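Local coordinates for protein probable Rab-related GTPase (PDB 5XC5) that binds GTP and probably hydrolyses it as a Rab-family small GTPase of a giant virus, and may take part in protein transport, at residues 76-88 against 107-121. The protein carries 1 engineered substitution. Sequence-based numbering, arbitrary orientation.
With GTP (guanosine-5'-triphosphate), chain B.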
loop_
_atom_site.group_PDB
_atom_site.type_symbol
_atom_site.label_atom_id
_atom_site.label_comp_id
_atom_site.label_asym_id
_atom_site.label_seq_id
_atom_site.Cartn_x
_atom_site.Cartn_y
_atom_site.Cartn_z
ATOM N N TYR A 76 -4.871 2.966 12.085
ATOM C CA TYR A 76 -4.853 4.188 11.285
ATOM C C TYR A 76 -4.093 5.307 11.980
ATOM O O TYR A 76 -3.364 6.066 11.331
ATOM C CB TYR A 76 -6.279 4.678 11.040
ATOM C CG TYR A 76 -7.137 3.866 10.102
ATOM C CD1 TYR A 76 -6.597 3.214 8.993
ATOM C CD2 TYR A 76 -8.503 3.779 10.306
ATOM C CE1 TYR A 76 -7.408 2.487 8.135
ATOM C CE2 TYR A 76 -9.310 3.062 9.455
ATOM C CZ TYR A 76 -8.763 2.421 8.374
ATOM O OH TYR A 76 -9.577 1.691 7.526
ATOM N N THR A 77 -4.293 5.460 13.287
ATOM C CA THR A 77 -3.873 6.681 13.960
ATOM C C THR A 77 -2.356 6.828 13.914
ATOM O O THR A 77 -1.614 5.844 13.979
ATOM C CB THR A 77 -4.397 6.692 15.401
ATOM O OG1 THR A 77 -4.085 7.948 16.017
ATOM C CG2 THR A 77 -3.792 5.566 16.212
ATOM N N ASN A 78 -1.902 8.072 13.762
ATOM C CA ASN A 78 -0.491 8.449 13.744
ATOM C C ASN A 78 0.263 7.936 12.526
ATOM O O ASN A 78 1.500 7.946 12.522
ATOM C CB ASN A 78 0.244 8.069 15.036
ATOM C CG ASN A 78 -0.313 8.781 16.244
ATOM O OD1 ASN A 78 -0.619 9.972 16.184
ATOM N ND2 ASN A 78 -0.457 8.058 17.346
ATOM N N SER A 79 -0.438 7.486 11.488
ATOM C CA SER A 79 0.241 7.067 10.272
ATOM C C SER A 79 0.801 8.290 9.563
ATOM O O SER A 79 0.118 9.310 9.436
ATOM C CB SER A 79 -0.745 6.356 9.353
ATOM O OG SER A 79 -1.155 5.130 9.923
ATOM N N LEU A 80 2.049 8.195 9.105
ATOM C CA LEU A 80 2.639 9.237 8.279
ATOM C C LEU A 80 2.536 8.942 6.789
ATOM O O LEU A 80 2.393 9.868 5.990
ATOM C CB LEU A 80 4.112 9.448 8.662
ATOM C CG LEU A 80 4.328 9.863 10.123
ATOM C CD1 LEU A 80 5.810 10.102 10.416
ATOM C CD2 LEU A 80 3.509 11.092 10.466
ATOM N N GLY A 81 2.584 7.674 6.404
ATOM C CA GLY A 81 2.387 7.295 5.020
ATOM C C GLY A 81 1.441 6.112 4.955
ATOM O O GLY A 81 1.339 5.321 5.890
ATOM N N CYS A 82 0.750 6.004 3.833
ATOM C CA CYS A 82 -0.179 4.899 3.645
ATOM C C CYS A 82 -0.104 4.420 2.208
ATOM O O CYS A 82 -0.183 5.226 1.273
ATOM C CB CYS A 82 -1.616 5.333 3.976
ATOM S SG CYS A 82 -2.881 4.066 3.682
ATOM N N LEU A 83 0.018 3.106 2.043
ATOM C CA LEU A 83 -0.151 2.449 0.757
ATOM C C LEU A 83 -1.556 1.861 0.732
ATOM O O LEU A 83 -1.903 1.050 1.601
ATOM C CB LEU A 83 0.884 1.333 0.626
ATOM C CG LEU A 83 2.363 1.762 0.655
ATOM C CD1 LEU A 83 3.265 0.553 0.734
ATOM C CD2 LEU A 83 2.720 2.565 -0.582
ATOM N N VAL A 84 -2.368 2.274 -0.244
ATOM C CA VAL A 84 -3.704 1.710 -0.430
ATOM C C VAL A 84 -3.660 0.834 -1.674
ATOM O O VAL A 84 -3.546 1.340 -2.795
ATOM C CB VAL A 84 -4.777 2.797 -0.563
ATOM C CG1 VAL A 84 -6.167 2.159 -0.600
ATOM C CG2 VAL A 84 -4.686 3.775 0.601
ATOM N N VAL A 85 -3.751 -0.482 -1.482
ATOM C CA VAL A 85 -3.496 -1.451 -2.540
ATOM C C VAL A 85 -4.814 -1.978 -3.092
ATOM O O VAL A 85 -5.768 -2.211 -2.340
ATOM C CB VAL A 85 -2.614 -2.589 -1.993
ATOM C CG1 VAL A 85 -2.186 -3.524 -3.110
ATOM C CG2 VAL A 85 -1.394 -2.014 -1.270
ATOM N N PHE A 86 -4.866 -2.161 -4.413
ATOM C CA PHE A 86 -5.967 -2.883 -5.043
ATOM C C PHE A 86 -5.415 -3.780 -6.148
ATOM O O PHE A 86 -4.249 -3.693 -6.531
ATOM C CB PHE A 86 -7.068 -1.938 -5.550
ATOM C CG PHE A 86 -6.708 -1.211 -6.819
ATOM C CD1 PHE A 86 -6.011 -0.009 -6.766
ATOM C CD2 PHE A 86 -7.086 -1.714 -8.063
ATOM C CE1 PHE A 86 -5.688 0.672 -7.917
ATOM C CE2 PHE A 86 -6.751 -1.031 -9.226
ATOM C CZ PHE A 86 -6.039 0.159 -9.144
ATOM N N ASP A 87 -6.282 -4.643 -6.666
ATOM C CA ASP A 87 -5.934 -5.635 -7.687
ATOM C C ASP A 87 -6.577 -5.164 -8.985
ATOM O O ASP A 87 -7.791 -4.943 -9.023
ATOM C CB ASP A 87 -6.513 -6.976 -7.212
ATOM C CG ASP A 87 -6.453 -8.114 -8.233
ATOM O OD1 ASP A 87 -6.206 -7.912 -9.437
ATOM O OD2 ASP A 87 -6.715 -9.254 -7.779
ATOM N N VAL A 88 -5.764 -4.995 -10.034
ATOM C CA VAL A 88 -6.267 -4.440 -11.294
ATOM C C VAL A 88 -7.348 -5.297 -11.941
ATOM O O VAL A 88 -8.102 -4.788 -12.779
ATOM C CB VAL A 88 -5.142 -4.119 -12.304
ATOM C CG1 VAL A 88 -4.260 -2.990 -11.792
ATOM C CG2 VAL A 88 -4.324 -5.365 -12.608
ATOM N N ASN A 107 -10.144 8.863 10.687
ATOM C CA ASN A 107 -9.486 8.414 11.904
ATOM C C ASN A 107 -8.085 8.971 12.090
ATOM O O ASN A 107 -7.514 8.810 13.172
ATOM C CB ASN A 107 -9.423 6.887 11.922
ATOM C CG ASN A 107 -10.774 6.259 12.152
ATOM O OD1 ASN A 107 -11.225 6.148 13.292
ATOM N ND2 ASN A 107 -11.431 5.847 11.081
ATOM N N CYS A 108 -7.517 9.616 11.081
ATOM C CA CYS A 108 -6.126 10.026 11.137
ATOM C C CYS A 108 -5.995 11.340 10.396
ATOM O O CYS A 108 -6.453 11.463 9.256
ATOM C CB CYS A 108 -5.231 8.962 10.482
ATOM S SG CYS A 108 -3.489 9.411 10.331
ATOM N N HIS A 109 -5.373 12.320 11.045
ATOM C CA HIS A 109 -5.104 13.610 10.432
ATOM C C HIS A 109 -3.628 13.810 10.118
ATOM O O HIS A 109 -3.259 14.868 9.604
ATOM C CB HIS A 109 -5.613 14.741 11.337
ATOM N N THR A 110 -2.781 12.816 10.399
ATOM C CA THR A 110 -1.333 12.969 10.343
ATOM C C THR A 110 -0.709 12.455 9.049
ATOM O O THR A 110 0.497 12.630 8.855
ATOM C CB THR A 110 -0.680 12.260 11.534
ATOM O OG1 THR A 110 -1.030 10.870 11.526
ATOM C CG2 THR A 110 -1.147 12.879 12.839
ATOM N N THR A 111 -1.476 11.824 8.169
ATOM C CA THR A 111 -0.873 11.230 6.985
ATOM C C THR A 111 -0.354 12.332 6.071
ATOM O O THR A 111 -1.054 13.312 5.803
ATOM C CB THR A 111 -1.889 10.355 6.254
ATOM O OG1 THR A 111 -2.563 9.521 7.205
ATOM C CG2 THR A 111 -1.192 9.456 5.243
ATOM N N TYR A 112 0.883 12.180 5.611
ATOM C CA TYR A 112 1.500 13.129 4.700
ATOM C C TYR A 112 1.408 12.700 3.244
ATOM O O TYR A 112 1.388 13.552 2.353
ATOM C CB TYR A 112 2.975 13.282 5.070
ATOM C CG TYR A 112 3.738 14.263 4.230
ATOM C CD1 TYR A 112 3.555 15.630 4.396
ATOM C CD2 TYR A 112 4.669 13.831 3.290
ATOM C CE1 TYR A 112 4.263 16.543 3.637
ATOM C CE2 TYR A 112 5.381 14.735 2.524
ATOM C CZ TYR A 112 5.172 16.093 2.706
ATOM O OH TYR A 112 5.876 17.013 1.960
ATOM N N TYR A 113 1.350 11.398 2.986
ATOM C CA TYR A 113 1.396 10.889 1.622
ATOM C C TYR A 113 0.595 9.602 1.581
ATOM O O TYR A 113 0.877 8.665 2.346
ATOM C CB TYR A 113 2.846 10.620 1.217
ATOM C CG TYR A 113 3.078 10.148 -0.209
ATOM C CD1 TYR A 113 2.607 10.872 -1.307
ATOM C CD2 TYR A 113 3.829 9.005 -0.450
ATOM C CE1 TYR A 113 2.870 10.443 -2.615
ATOM C CE2 TYR A 113 4.096 8.574 -1.733
ATOM C CZ TYR A 113 3.623 9.287 -2.812
ATOM O OH TYR A 113 3.910 8.818 -4.076
ATOM N N ILE A 114 -0.400 9.569 0.699
ATOM C CA ILE A 114 -1.195 8.379 0.421
ATOM C C ILE A 114 -0.876 7.971 -1.007
ATOM O O ILE A 114 -1.011 8.783 -1.928
ATOM C CB ILE A 114 -2.697 8.651 0.577
ATOM C CG1 ILE A 114 -3.016 9.050 2.014
ATOM C CG2 ILE A 114 -3.480 7.429 0.175
ATOM C CD1 ILE A 114 -4.504 9.319 2.244
ATOM N N LEU A 115 -0.425 6.727 -1.182
ATOM C CA LEU A 115 -0.038 6.190 -2.481
ATOM C C LEU A 115 -0.921 4.989 -2.792
ATOM O O LEU A 115 -0.897 3.994 -2.062
ATOM C CB LEU A 115 1.440 5.796 -2.467
ATOM C CG LEU A 115 1.984 5.131 -3.733
ATOM C CD1 LEU A 115 1.752 5.996 -4.959
ATOM C CD2 LEU A 115 3.469 4.835 -3.541
ATOM N N VAL A 116 -1.728 5.110 -3.847
ATOM C CA VAL A 116 -2.570 4.014 -4.324
ATOM C C VAL A 116 -1.716 3.098 -5.191
ATOM O O VAL A 116 -1.067 3.553 -6.137
ATOM C CB VAL A 116 -3.761 4.568 -5.121
ATOM C CG1 VAL A 116 -4.535 3.432 -5.798
ATOM C CG2 VAL A 116 -4.675 5.399 -4.215
ATOM N N VAL A 117 -1.723 1.806 -4.876
ATOM C CA VAL A 117 -0.917 0.823 -5.588
ATOM C C VAL A 117 -1.856 -0.038 -6.416
ATOM O O VAL A 117 -2.653 -0.810 -5.866
ATOM C CB VAL A 117 -0.093 -0.056 -4.636
ATOM C CG1 VAL A 117 0.735 -1.084 -5.417
ATOM C CG2 VAL A 117 0.795 0.816 -3.753
ATOM N N ALA A 118 -1.744 0.079 -7.736
ATOM C CA ALA A 118 -2.471 -0.773 -8.670
ATOM C C ALA A 118 -1.626 -2.028 -8.855
ATOM O O ALA A 118 -0.629 -2.019 -9.587
ATOM C CB ALA A 118 -2.672 -0.027 -9.987
ATOM N N ASN A 119 -2.000 -3.100 -8.163
ATOM C CA ASN A 119 -1.186 -4.301 -8.074
ATOM C C ASN A 119 -1.683 -5.382 -9.028
ATOM O O ASN A 119 -2.798 -5.336 -9.562
ATOM C CB ASN A 119 -1.171 -4.833 -6.637
ATOM C CG ASN A 119 0.016 -5.734 -6.355
ATOM O OD1 ASN A 119 1.071 -5.584 -6.950
ATOM N ND2 ASN A 119 -0.152 -6.675 -5.434
ATOM N N LYS A 120 -0.816 -6.378 -9.217
ATOM C CA LYS A 120 -1.037 -7.548 -10.077
ATOM C C LYS A 120 -0.947 -7.212 -11.561
ATOM O O LYS A 120 -1.583 -7.866 -12.395
ATOM C CB LYS A 120 -2.304 -8.349 -9.736
ATOM C CG LYS A 120 -2.448 -8.622 -8.247
ATOM C CD LYS A 120 -3.383 -9.770 -7.986
ATOM C CE LYS A 120 -3.632 -9.961 -6.482
ATOM N NZ LYS A 120 -4.575 -11.112 -6.236
ATOM N N ILE A 121 -0.132 -6.211 -11.907
ATOM C CA ILE A 121 0.010 -5.810 -13.305
ATOM C C ILE A 121 0.586 -6.907 -14.191
ATOM O O ILE A 121 0.518 -6.790 -15.416
ATOM C CB ILE A 121 0.807 -4.491 -13.434
ATOM C CG1 ILE A 121 2.276 -4.698 -13.037
ATOM C CG2 ILE A 121 0.125 -3.388 -12.650
ATOM C CD1 ILE A 121 3.117 -3.420 -13.058
HETATM P PG GTP B . -5.349 -10.001 3.112
HETATM O O1G GTP B . -4.257 -10.181 4.147
HETATM O O2G GTP B . -6.363 -11.106 3.164
HETATM O O3G GTP B . -5.991 -8.632 3.180
HETATM O O3B GTP B . -4.724 -10.160 1.602
HETATM P PB GTP B . -3.382 -9.463 1.016
HETATM O O1B GTP B . -2.301 -9.389 2.076
HETATM O O2B GTP B . -3.726 -8.141 0.388
HETATM O O3A GTP B . -2.965 -10.393 -0.239
HETATM P PA GTP B . -1.808 -11.535 -0.236
HETATM O O1A GTP B . -0.417 -10.890 -0.224
HETATM O O2A GTP B . -2.093 -12.577 0.865
HETATM O "O5'" GTP B . -2.024 -12.160 -1.720
HETATM C "C5'" GTP B . -3.224 -12.817 -2.073
HETATM C "C4'" GTP B . -2.967 -13.738 -3.264
HETATM O "O4'" GTP B . -2.652 -12.920 -4.380
HETATM C "C3'" GTP B . -1.799 -14.686 -3.064
HETATM O "O3'" GTP B . -2.097 -15.949 -3.642
HETATM C "C2'" GTP B . -0.677 -14.032 -3.841
HETATM O "O2'" GTP B . 0.268 -14.960 -4.322
HETATM C "C1'" GTP B . -1.429 -13.336 -4.958
HETATM N N9 GTP B . -0.666 -12.161 -5.402
HETATM C C8 GTP B . -0.084 -11.195 -4.624
HETATM N N7 GTP B . 0.512 -10.286 -5.423
HETATM C C5 GTP B . 0.318 -10.671 -6.710
HETATM C C6 GTP B . 0.703 -10.121 -7.928
HETATM O O6 GTP B . 1.363 -9.072 -8.035
HETATM N N1 GTP B . 0.327 -10.796 -9.065
HETATM C C2 GTP B . -0.413 -11.958 -9.029
HETATM N N2 GTP B . -0.738 -12.541 -10.177
HETATM N N3 GTP B . -0.807 -12.508 -7.830
HETATM C C4 GTP B . -0.426 -11.852 -6.704
#
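Asp87 and Lys120 meet at the nucleotide end of two parallel strands, 81-87 and 113-119. Lys120 runs extended beyond CG, its CG 3.5 Å from C6 of the guanine, and carries NZ to a salt bridge with Asp87 OD2 at 3.2 Å, whose hydrogen bond is weak. The same NZ donates to O4' of the GTP ribose and to Gly15 O, so three acceptors hold the ammonium in place. Asp87 OD1 turns instead to Thr89. Next to it, Asn119 spends its ND2 on Val16 O and Ser151 OG; the first ties the strand end to the phosphate-binding loop, the second to the loop after strand 145-148. This is the Asn-Lys-Ile-Asp version of the NKxD guanine motif.

One layer back, Phe86 swings across to the partner strand with CG between its backbone N and carbonyl carbon (chi1 76°). Its ring lays one face over Ala118 CA, a CH-pi contact of 4.0 Å to the centroid, and takes Val116 CG1 at its edge, 3.7 Å from CE1. On the other face of the sheet, Leu83 and Leu115 lie side by side, CD2 to CD2 3.8 Å. A parallel ladder, including Val117 N to Val84 O at 2.8 Å, keeps these pairs in register. At the far end Thr110 OG1 donates to Ser79 O.

Helix 91-107 makes the beta-alpha-beta crossover and covers the Phe86 face; helix 154-169 packs on Leu83, and strand 6-12 flanks 81-87.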